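Local coordinates for protein kallikrein-10 (Homo sapiens, PDB 5LPE) that is a secreted, zymogen-like serine protease of the kallikrein family, inhibited by zinc, with a tumor-suppressor role in breast and prostate cancer, at residues L40-C45 with E93-L98. Sequence-based numbering, arbitrary orientation.
Sequences LTAAHC and EHDLML. With ZN (zinc ion), chain F.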
loop_
_atom_site.group_PDB
_atom_site.type_symbol
_atom_site.label_atom_id
_atom_site.label_comp_id
_atom_site.label_asym_id
_atom_site.label_seq_id
_atom_site.Cartn_x
_atom_site.Cartn_y
_atom_site.Cartn_z
ATOM N N LEU A 40 3.203 0.419 -7.244
ATOM C CA LEU A 40 2.487 -0.793 -6.907
ATOM C C LEU A 40 1.311 -0.453 -6.014
ATOM O O LEU A 40 1.426 0.361 -5.091
ATOM C CB LEU A 40 3.372 -1.820 -6.214
ATOM C CG LEU A 40 2.670 -3.143 -5.860
ATOM C CD1 LEU A 40 3.092 -4.292 -6.727
ATOM C CD2 LEU A 40 3.019 -3.479 -4.457
ATOM N N THR A 41 0.187 -1.103 -6.293
ATOM C CA THR A 41 -1.053 -0.862 -5.587
ATOM C C THR A 41 -1.911 -2.119 -5.676
ATOM O O THR A 41 -1.541 -3.108 -6.312
ATOM C CB THR A 41 -1.767 0.363 -6.171
ATOM O OG1 THR A 41 -2.980 0.608 -5.448
ATOM C CG2 THR A 41 -2.078 0.156 -7.643
ATOM N N ALA A 42 -3.078 -2.062 -5.042
ATOM C CA ALA A 42 -3.995 -3.188 -5.066
ATOM C C ALA A 42 -4.637 -3.309 -6.438
ATOM O O ALA A 42 -5.018 -2.309 -7.048
ATOM C CB ALA A 42 -5.060 -3.021 -3.987
ATOM N N ALA A 43 -4.759 -4.547 -6.923
ATOM C CA ALA A 43 -5.436 -4.780 -8.195
ATOM C C ALA A 43 -6.864 -4.236 -8.201
ATOM O O ALA A 43 -7.328 -3.751 -9.241
ATOM C CB ALA A 43 -5.439 -6.268 -8.528
ATOM N N HIS A 44 -7.573 -4.272 -7.059
ATOM C CA HIS A 44 -8.969 -3.824 -7.059
ATOM C C HIS A 44 -9.103 -2.352 -7.399
ATOM O O HIS A 44 -10.232 -1.870 -7.543
ATOM C CB HIS A 44 -9.660 -4.089 -5.712
ATOM C CG HIS A 44 -9.249 -3.156 -4.612
ATOM N ND1 HIS A 44 -8.625 -3.594 -3.463
ATOM C CD2 HIS A 44 -9.383 -1.814 -4.478
ATOM C CE1 HIS A 44 -8.380 -2.560 -2.677
ATOM N NE2 HIS A 44 -8.827 -1.467 -3.272
ATOM N N CYS A 45 -7.985 -1.632 -7.491
ATOM C CA CYS A 45 -7.926 -0.245 -7.932
ATOM C C CYS A 45 -7.843 -0.109 -9.445
ATOM O O CYS A 45 -7.720 1.016 -9.946
ATOM C CB CYS A 45 -6.714 0.448 -7.309
ATOM S SG CYS A 45 -6.609 0.367 -5.519
ATOM N N GLU A 93 -8.497 -11.596 -4.025
ATOM C CA GLU A 93 -7.366 -12.414 -3.644
ATOM C C GLU A 93 -6.254 -12.253 -4.676
ATOM O O GLU A 93 -6.519 -12.226 -5.887
ATOM C CB GLU A 93 -7.819 -13.866 -3.446
ATOM C CG GLU A 93 -9.008 -14.050 -2.428
ATOM C CD GLU A 93 -8.984 -13.145 -1.145
ATOM O OE1 GLU A 93 -10.082 -12.914 -0.567
ATOM O OE2 GLU A 93 -7.903 -12.688 -0.686
ATOM N N HIS A 94 -5.016 -12.108 -4.176
ATOM C CA HIS A 94 -3.854 -11.692 -4.969
ATOM C C HIS A 94 -4.040 -10.296 -5.562
ATOM O O HIS A 94 -3.657 -10.047 -6.708
ATOM C CB HIS A 94 -3.531 -12.675 -6.106
ATOM C CG HIS A 94 -3.063 -14.028 -5.662
ATOM N ND1 HIS A 94 -1.949 -14.215 -4.872
ATOM C CD2 HIS A 94 -3.541 -15.267 -5.939
ATOM C CE1 HIS A 94 -1.771 -15.509 -4.665
ATOM N NE2 HIS A 94 -2.726 -16.168 -5.301
ATOM N N ASP A 95 -4.598 -9.346 -4.802
ATOM C CA ASP A 95 -4.870 -8.065 -5.452
ATOM C C ASP A 95 -3.618 -7.216 -5.309
ATOM O O ASP A 95 -3.380 -6.576 -4.287
ATOM C CB ASP A 95 -6.123 -7.364 -4.923
ATOM C CG ASP A 95 -6.140 -7.192 -3.430
ATOM O OD1 ASP A 95 -5.337 -7.859 -2.739
ATOM O OD2 ASP A 95 -6.990 -6.396 -2.953
ATOM N N LEU A 96 -2.889 -7.156 -6.416
ATOM C CA LEU A 96 -1.645 -6.442 -6.617
ATOM C C LEU A 96 -1.678 -5.971 -8.055
ATOM O O LEU A 96 -2.098 -6.713 -8.943
ATOM C CB LEU A 96 -0.430 -7.342 -6.399
ATOM C CG LEU A 96 0.483 -6.971 -5.244
ATOM C CD1 LEU A 96 -0.339 -6.800 -3.999
ATOM C CD2 LEU A 96 1.531 -8.050 -5.088
ATOM N N MET A 97 -1.255 -4.744 -8.285
ATOM C CA MET A 97 -1.242 -4.216 -9.638
ATOM C C MET A 97 -0.021 -3.317 -9.741
ATOM O O MET A 97 0.254 -2.529 -8.826
ATOM C CB MET A 97 -2.542 -3.459 -9.931
ATOM C CG MET A 97 -2.657 -2.870 -11.297
ATOM S SD MET A 97 -4.208 -1.953 -11.552
ATOM C CE MET A 97 -4.204 -0.806 -10.190
ATOM N N LEU A 98 0.727 -3.463 -10.826
ATOM C CA LEU A 98 1.881 -2.619 -11.073
ATOM C C LEU A 98 1.486 -1.578 -12.108
ATOM O O LEU A 98 0.997 -1.920 -13.193
ATOM C CB LEU A 98 3.098 -3.446 -11.498
ATOM C CG LEU A 98 3.765 -4.037 -10.247
ATOM C CD1 LEU A 98 4.649 -5.222 -10.538
ATOM C CD2 LEU A 98 4.548 -2.949 -9.505
HETATM ZN ZN ZN F . -8.899 -5.638 -3.096
#
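Asp95 OD2 is gripped by the zinc ion, 2.1 Å away, and by a hydrogen bond with Ser202 OG. His44 ND1 binds the same zinc at 2.1 Å, and Asp92 adds a third protein ligand. His44 and Asp95 belong, by similarity, to the catalytic triad of a chymotrypsin-like fold, completed by Ser187, whose OG is hydrogen-bonded with His44 NE2. The zinc stands where an active triad would have a histidine-aspartate hydrogen bond: His44 ND1 and Asp95 OD2 lie 3.3 Å apart as fellow ligands, not hydrogen-bonded, OD2 at the edge of the His44 ring. The carboxylate plane is turned 44° from the imidazole. A chi1 of 75° puts His44 CG between the backbone N and the carbonyl carbon, and Ala42 CB lies over one ring face, offset toward the rim. Behind the site, strands 38-41 and 97-101 pair antiparallel in the first of the two beta-barrels. Thr41 and Met97 form the hydrogen-bonded pair: Thr41 N reaches Met97 O at 2.9 Å, and Met97 N returns a bond to Thr41 O. Their side chains run side by side. Met97 is extended until its last torsion (chi3 54°), where it bends to bring CE to 3.5 Å from Thr41 CG2 and also near Ala42 O and Cys45 CB; Cys45 SG is in a disulfide with Cys29 SG. The other face carries Leu40 and Leu98, with Leu96, just before the strand, packing beside Leu40; Ile227, Trp226 and Val230 of helix 224-230 cover the three. An alanine at Leu40 would probably open a gap below Ile227 and leave Leu96 CG and Leu98 CD2 without the methyl they pack on. Leu40 CD1 packs 3.4 Å from Leu98 CD2 and 4.0 Å from Leu96 CG.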